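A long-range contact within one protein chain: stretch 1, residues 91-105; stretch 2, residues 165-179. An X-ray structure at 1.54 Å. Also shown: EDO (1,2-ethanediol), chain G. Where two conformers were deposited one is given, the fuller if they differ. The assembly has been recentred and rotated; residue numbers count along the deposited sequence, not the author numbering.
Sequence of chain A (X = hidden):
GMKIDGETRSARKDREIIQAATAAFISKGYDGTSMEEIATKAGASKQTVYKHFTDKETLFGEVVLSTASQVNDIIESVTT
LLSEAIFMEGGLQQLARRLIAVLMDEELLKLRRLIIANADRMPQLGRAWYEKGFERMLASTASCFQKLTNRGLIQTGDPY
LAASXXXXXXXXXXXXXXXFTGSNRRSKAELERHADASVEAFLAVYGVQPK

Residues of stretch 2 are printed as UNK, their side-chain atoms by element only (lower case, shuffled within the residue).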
# COMPACT_ATOMS: atom_id res chain seq x y z
N GLY A 91 -9.74 -7.50 -23.49
CA GLY A 91 -8.29 -7.50 -23.39
C GLY A 91 -7.83 -6.96 -22.04
O GLY A 91 -6.99 -7.57 -21.39
N LEU A 92 -8.41 -5.84 -21.63
CA LEU A 92 -8.09 -5.25 -20.32
C LEU A 92 -8.54 -6.13 -19.16
O LEU A 92 -7.85 -6.17 -18.13
CB LEU A 92 -8.65 -3.83 -20.18
CG LEU A 92 -7.86 -2.76 -20.92
CD1 LEU A 92 -8.68 -1.49 -21.17
CD2 LEU A 92 -6.54 -2.47 -20.19
N GLN A 93 -9.69 -6.78 -19.29
CA GLN A 93 -10.17 -7.74 -18.29
C GLN A 93 -9.15 -8.86 -18.12
O GLN A 93 -8.79 -9.22 -16.99
CB GLN A 93 -11.50 -8.35 -18.64
CG GLN A 93 -12.69 -7.45 -18.48
CD GLN A 93 -13.98 -8.05 -19.02
OE1 GLN A 93 -13.98 -9.14 -19.61
NE2 GLN A 93 -15.08 -7.33 -18.85
N GLN A 94 -8.65 -9.42 -19.24
CA GLN A 94 -7.65 -10.48 -19.15
C GLN A 94 -6.38 -10.00 -18.48
O GLN A 94 -5.82 -10.71 -17.64
CB GLN A 94 -7.40 -11.16 -20.52
CG GLN A 94 -8.61 -11.91 -21.05
CD GLN A 94 -9.07 -13.00 -20.08
OE1 GLN A 94 -8.29 -13.86 -19.69
NE2 GLN A 94 -10.32 -12.93 -19.67
N LEU A 95 -5.92 -8.80 -18.81
CA LEU A 95 -4.73 -8.22 -18.15
C LEU A 95 -4.98 -8.02 -16.66
O LEU A 95 -4.14 -8.43 -15.83
CB LEU A 95 -4.34 -6.87 -18.78
CG LEU A 95 -3.21 -6.06 -18.15
CD1 LEU A 95 -1.94 -6.94 -18.15
CD2 LEU A 95 -2.96 -4.75 -18.86
N ALA A 96 -6.11 -7.40 -16.33
CA ALA A 96 -6.46 -7.11 -14.91
C ALA A 96 -6.53 -8.37 -14.07
O ALA A 96 -6.02 -8.41 -12.94
CB ALA A 96 -7.76 -6.37 -14.81
N ARG A 97 -7.16 -9.41 -14.60
CA ARG A 97 -7.25 -10.70 -13.90
C ARG A 97 -5.86 -11.30 -13.64
O ARG A 97 -5.60 -11.80 -12.53
CB ARG A 97 -8.14 -11.67 -14.67
CG ARG A 97 -9.60 -11.26 -14.71
CD ARG A 97 -10.34 -12.09 -15.74
NE ARG A 97 -11.73 -11.65 -15.96
CZ ARG A 97 -12.62 -12.35 -16.68
NH1 ARG A 97 -12.31 -13.53 -17.24
NH2 ARG A 97 -13.86 -11.89 -16.84
N ARG A 98 -4.96 -11.23 -14.63
CA ARG A 98 -3.58 -11.74 -14.46
C ARG A 98 -2.79 -10.89 -13.46
O ARG A 98 -2.04 -11.44 -12.65
CB ARG A 98 -2.82 -11.80 -15.79
CG ARG A 98 -3.37 -12.80 -16.79
CD ARG A 98 -3.09 -14.28 -16.41
NE ARG A 98 -1.66 -14.61 -16.47
CZ ARG A 98 -0.81 -14.76 -15.44
NH1 ARG A 98 0.46 -15.06 -15.70
NH2 ARG A 98 -1.19 -14.63 -14.16
N LEU A 99 -2.95 -9.56 -13.52
CA LEU A 99 -2.25 -8.64 -12.58
C LEU A 99 -2.63 -8.94 -11.15
O LEU A 99 -1.75 -8.97 -10.27
CB LEU A 99 -2.55 -7.16 -12.88
CG LEU A 99 -2.05 -6.53 -14.17
CD1 LEU A 99 -2.59 -5.10 -14.27
CD2 LEU A 99 -0.51 -6.57 -14.26
N ILE A 100 -3.92 -9.11 -10.89
CA ILE A 100 -4.40 -9.47 -9.54
C ILE A 100 -3.78 -10.76 -9.08
O ILE A 100 -3.25 -10.84 -8.00
CB ILE A 100 -5.94 -9.67 -9.48
CG1 ILE A 100 -6.63 -8.32 -9.57
CG2 ILE A 100 -6.37 -10.39 -8.16
CD1 ILE A 100 -8.14 -8.41 -9.61
N ALA A 101 -3.81 -11.79 -9.92
CA ALA A 101 -3.25 -13.11 -9.54
C ALA A 101 -1.75 -13.07 -9.23
O ALA A 101 -1.29 -13.66 -8.26
CB ALA A 101 -3.55 -14.15 -10.62
N VAL A 102 -0.99 -12.35 -10.06
CA VAL A 102 0.45 -12.21 -9.88
C VAL A 102 0.81 -11.38 -8.65
O VAL A 102 1.65 -11.78 -7.82
CB VAL A 102 1.10 -11.58 -11.16
CG1 VAL A 102 2.55 -11.20 -10.94
CG2 VAL A 102 0.95 -12.54 -12.33
N LEU A 103 0.20 -10.21 -8.55
CA LEU A 103 0.54 -9.25 -7.50
C LEU A 103 0.01 -9.62 -6.13
O LEU A 103 0.56 -9.13 -5.13
CB LEU A 103 0.20 -7.82 -7.94
CG LEU A 103 0.93 -7.35 -9.21
CD1 LEU A 103 0.42 -6.00 -9.70
CD2 LEU A 103 2.43 -7.30 -9.01
N MSE A 104 -1.02 -10.47 -6.05
CA MSE A 104 -1.59 -10.92 -4.78
C MSE A 104 -1.08 -12.30 -4.36
O MSE A 104 -1.58 -12.90 -3.43
CB MSE A 104 -3.11 -10.81 -4.80
CG MSE A 104 -3.62 -9.39 -5.07
SE MSE A 104 -3.09 -8.12 -3.69
CE MSE A 104 -3.87 -9.14 -2.19
N ASP A 105 -0.05 -12.79 -5.04
CA ASP A 105 0.59 -14.05 -4.70
C ASP A 105 1.05 -13.96 -3.23
O ASP A 105 1.66 -12.97 -2.82
CB ASP A 105 1.84 -14.28 -5.54
CG ASP A 105 2.57 -15.53 -5.13
OD1 ASP A 105 2.15 -16.63 -5.47
OD2 ASP A 105 3.58 -15.39 -4.44
N UNK A 165 -3.65 4.66 -12.45
CA UNK A 165 -5.11 4.63 -12.21
C UNK A 165 -5.69 3.24 -12.32
O UNK A 165 -6.49 2.84 -11.47
c UNK A 165 -5.62 9.23 -12.98
c UNK A 165 -5.59 7.04 -12.74
n UNK A 165 -5.95 8.09 -13.56
c UNK A 165 -5.85 5.61 -13.10
c UNK A 165 -4.95 7.59 -11.69
n UNK A 165 -5.01 8.96 -11.84
N UNK A 166 -5.28 2.48 -13.35
CA UNK A 166 -5.73 1.08 -13.48
C UNK A 166 -5.26 0.28 -12.25
O UNK A 166 -6.05 -0.40 -11.61
c UNK A 166 -5.61 -1.03 -14.96
c UNK A 166 -7.17 -1.22 -14.97
c UNK A 166 -4.93 -1.68 -16.20
c UNK A 166 -5.20 0.44 -14.79
N UNK A 167 -3.96 0.33 -11.95
CA UNK A 167 -3.41 -0.40 -10.82
C UNK A 167 -4.05 0.02 -9.49
O UNK A 167 -4.38 -0.84 -8.66
c UNK A 167 -0.40 -2.25 -11.16
c UNK A 167 -1.12 -1.17 -11.67
c UNK A 167 -0.33 -1.79 -13.87
c UNK A 167 -1.07 -0.95 -13.03
c UNK A 167 0.39 -2.85 -13.36
c UNK A 167 -1.88 -0.26 -10.73
c UNK A 167 0.36 -3.09 -12.00
N UNK A 168 -4.24 1.32 -9.33
CA UNK A 168 -4.86 1.84 -8.11
C UNK A 168 -6.30 1.37 -7.93
O UNK A 168 -6.67 0.91 -6.85
N UNK A 169 -7.10 1.42 -8.98
CA UNK A 169 -8.49 0.93 -8.88
C UNK A 169 -8.55 -0.55 -8.61
O UNK A 169 -9.36 -1.03 -7.80
se UNK A 169 -10.83 3.25 -11.42
c UNK A 169 -9.64 3.33 -12.69
c UNK A 169 -9.54 2.74 -10.12
c UNK A 169 -9.30 1.32 -10.11
N UNK A 170 -7.66 -1.30 -9.27
CA UNK A 170 -7.61 -2.73 -9.13
C UNK A 170 -7.14 -3.20 -7.77
O UNK A 170 -7.64 -4.21 -7.25
c UNK A 170 -6.65 -3.29 -10.20
c UNK A 170 -5.41 -4.98 -11.47
c UNK A 170 -6.57 -4.76 -10.47
c UNK A 170 -7.91 -5.22 -11.05
N UNK A 171 -6.15 -2.53 -7.19
CA UNK A 171 -5.48 -3.05 -6.01
C UNK A 171 -5.67 -2.30 -4.70
O UNK A 171 -5.28 -2.83 -3.67
c UNK A 171 -2.11 -3.85 -7.84
c UNK A 171 -3.59 -4.05 -7.48
c UNK A 171 -3.90 -5.48 -7.13
c UNK A 171 -3.99 -3.13 -6.31
N UNK A 172 -6.29 -1.12 -4.74
CA UNK A 172 -6.40 -0.32 -3.49
C UNK A 172 -7.02 -1.17 -2.36
O UNK A 172 -6.45 -1.24 -1.29
c UNK A 172 -4.60 2.47 -2.34
n UNK A 172 -7.62 2.93 -0.56
c UNK A 172 -7.16 1.01 -3.68
c UNK A 172 -7.10 1.85 -2.44
c UNK A 172 -6.28 3.12 -0.74
c UNK A 172 -8.12 2.16 -1.60
c UNK A 172 -3.66 3.16 -1.56
c UNK A 172 -5.36 3.78 0.04
c UNK A 172 -5.93 2.43 -1.92
c UNK A 172 -4.06 3.80 -0.37
N UNK A 173 -8.17 -1.80 -2.57
CA UNK A 173 -8.79 -2.61 -1.52
C UNK A 173 -8.01 -3.91 -1.26
O UNK A 173 -7.56 -4.13 -0.15
c UNK A 173 -10.87 -3.90 -0.84
c UNK A 173 -10.32 -2.81 -1.74
c UNK A 173 -11.05 -1.49 -1.48
c UNK A 173 -12.56 -1.51 -1.79
N UNK A 174 -7.84 -4.78 -2.28
CA UNK A 174 -7.15 -6.04 -1.95
C UNK A 174 -5.74 -5.96 -1.38
O UNK A 174 -5.42 -6.72 -0.44
c UNK A 174 -7.21 -6.84 -3.26
c UNK A 174 -7.73 -5.99 -4.24
c UNK A 174 -8.28 -4.74 -3.68
N UNK A 175 -4.94 -5.04 -1.91
CA UNK A 175 -3.55 -4.90 -1.42
C UNK A 175 -3.51 -4.39 0.01
O UNK A 175 -2.79 -4.89 0.87
se UNK A 175 -0.36 -5.64 -2.02
c UNK A 175 -0.36 -5.81 -3.82
c UNK A 175 -1.26 -3.97 -2.01
c UNK A 175 -2.71 -4.03 -2.36
N UNK A 176 -4.30 -3.36 0.30
CA UNK A 176 -4.34 -2.86 1.68
C UNK A 176 -4.96 -3.89 2.65
O UNK A 176 -4.50 -4.03 3.78
o UNK A 176 -3.12 -0.13 1.84
c UNK A 176 -4.15 -0.42 1.22
n UNK A 176 -4.49 0.14 0.05
c UNK A 176 -5.04 -1.50 1.75
N UNK A 177 -6.00 -4.58 2.20
CA UNK A 177 -6.59 -5.63 3.03
C UNK A 177 -5.52 -6.69 3.39
O UNK A 177 -5.45 -7.09 4.55
c UNK A 177 -8.50 -7.28 3.22
o UNK A 177 -10.51 -8.47 3.42
c UNK A 177 -7.80 -6.24 2.34
o UNK A 177 -10.17 -7.52 1.50
c UNK A 177 -9.81 -7.80 2.66
N UNK A 178 -4.69 -7.07 2.42
CA UNK A 178 -3.61 -8.04 2.69
C UNK A 178 -2.57 -7.50 3.61
O UNK A 178 -2.14 -8.19 4.55
c UNK A 178 -2.97 -8.50 1.43
N UNK A 179 -2.12 -6.28 3.34
CA UNK A 179 -1.10 -5.70 4.19
C UNK A 179 -1.52 -5.44 5.62
O UNK A 179 -0.68 -5.48 6.52
c UNK A 179 0.14 -4.50 2.33
se UNK A 179 1.86 -5.42 2.53
c UNK A 179 1.23 -6.98 1.88
c UNK A 179 -0.57 -4.38 3.60
C1 EDO G . -0.60 1.12 -0.33
O1 EDO G . 0.35 1.20 0.75
C2 EDO G . -0.68 -0.31 -0.81
O2 EDO G . -1.06 -1.19 0.27

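Position 165 has one carbon leading to a five-membered ring of three carbons and two nitrogens, which is histidine. His-165 is buried but out of reach of stretch 1, and its ND1 is hydrogen-bonded elsewhere in the structure.

Position 166 carries four carbons forked at the second, the pattern of leucine. Leu-166 points toward stretch 1, and its CD2 lies 4.4 Å from CD2 of Leu-92, a loose apolar contact.

At position 167 one carbon bears a ring of six carbons with no oxygen: phenylalanine. The flat ring of Phe-167 offers two kinds of surface. CD1 of Leu-99 sits over one face, 4.2 Å from the ring centroid in a CH-pi contact, while CD1 of Leu-103 approaches the edge, 3.7 Å from CE2 of Phe-167.

Position 168 has no side-chain atoms and is glycine; Gly-168 makes no contact.

Position 169 shows an unbranched chain of two carbons, selenium and one carbon, hence selenomethionine. Met-169 is buried without touching stretch 1.

Position 170 again has four carbons forked at the second. Leu-170 points toward stretch 1 and has the largest covered area on its helix. Its CD1 lies 3.5 Å from CD1 of Ile-100 and 3.9 Å from CB of Ala-96, and its CD2 is 3.9 Å from CB of Leu-99. The forked end suits a site with neighbours around it.

Position 171 repeats the four-carbon fork. Leu-171 starts sideways, but its length brings CD1 within 3.8 Å of CD1 of Leu-103, apolar against apolar.

Position 172 has one carbon and fused five- and six-membered rings holding eight carbons and one nitrogen. Trp-172 is out of reach of stretch 1; its CZ3 is 3.9 Å from C1 of the ethanediol.

Position 173, four carbons forked at the first with one arm two carbons long, is isoleucine; Ile-173 makes no contact here.

At position 174 three carbons close a ring onto the backbone nitrogen. Pro-174 therefore has no amide hydrogen to donate, and the helix is kinked here. Its CB lies 4.2 Å from CE of Met-104.

Position 175 has two carbons, selenium and one carbon, unbranched. The flexible Met-175 brings CE to 3.6 Å from SE of Met-104, itself selenomethionine, and to 3.7 Å from O of Leu-103, a buried oxygen left without a partner.

Position 176 has two carbons, the second bearing oxygen and nitrogen. Asn-176 points away; its ND2 donates a hydrogen bond to O of Trp-172 at 2.7 Å, while its OD1 accepts from the ethanediol.

Position 177, three carbons ending in two oxygens, is glutamate, and Glu-177 stays partly exposed. The single carbon at position 178 makes alanine; the methyl of Ala-178 points toward stretch 1, its CB 3.8 Å from CE of Met-104. Position 179, two carbons, selenium and one carbon, unbranched, touches nothing of stretch 1: Met-179.

The helix axes, 10.6 Å apart at closest and 39° to one another, are joined by apolar packing without hydrogen bonds. Leu-170 packs among Ala-96, Leu-99 and Ile-100; Phe-167 and Leu-171 meet Leu-103; Met-104, just past its helix, reaches Pro-174, Met-175 and Ala-178.

Stretch 2, residues 165-179: HLFGMLLWIPMNEAM
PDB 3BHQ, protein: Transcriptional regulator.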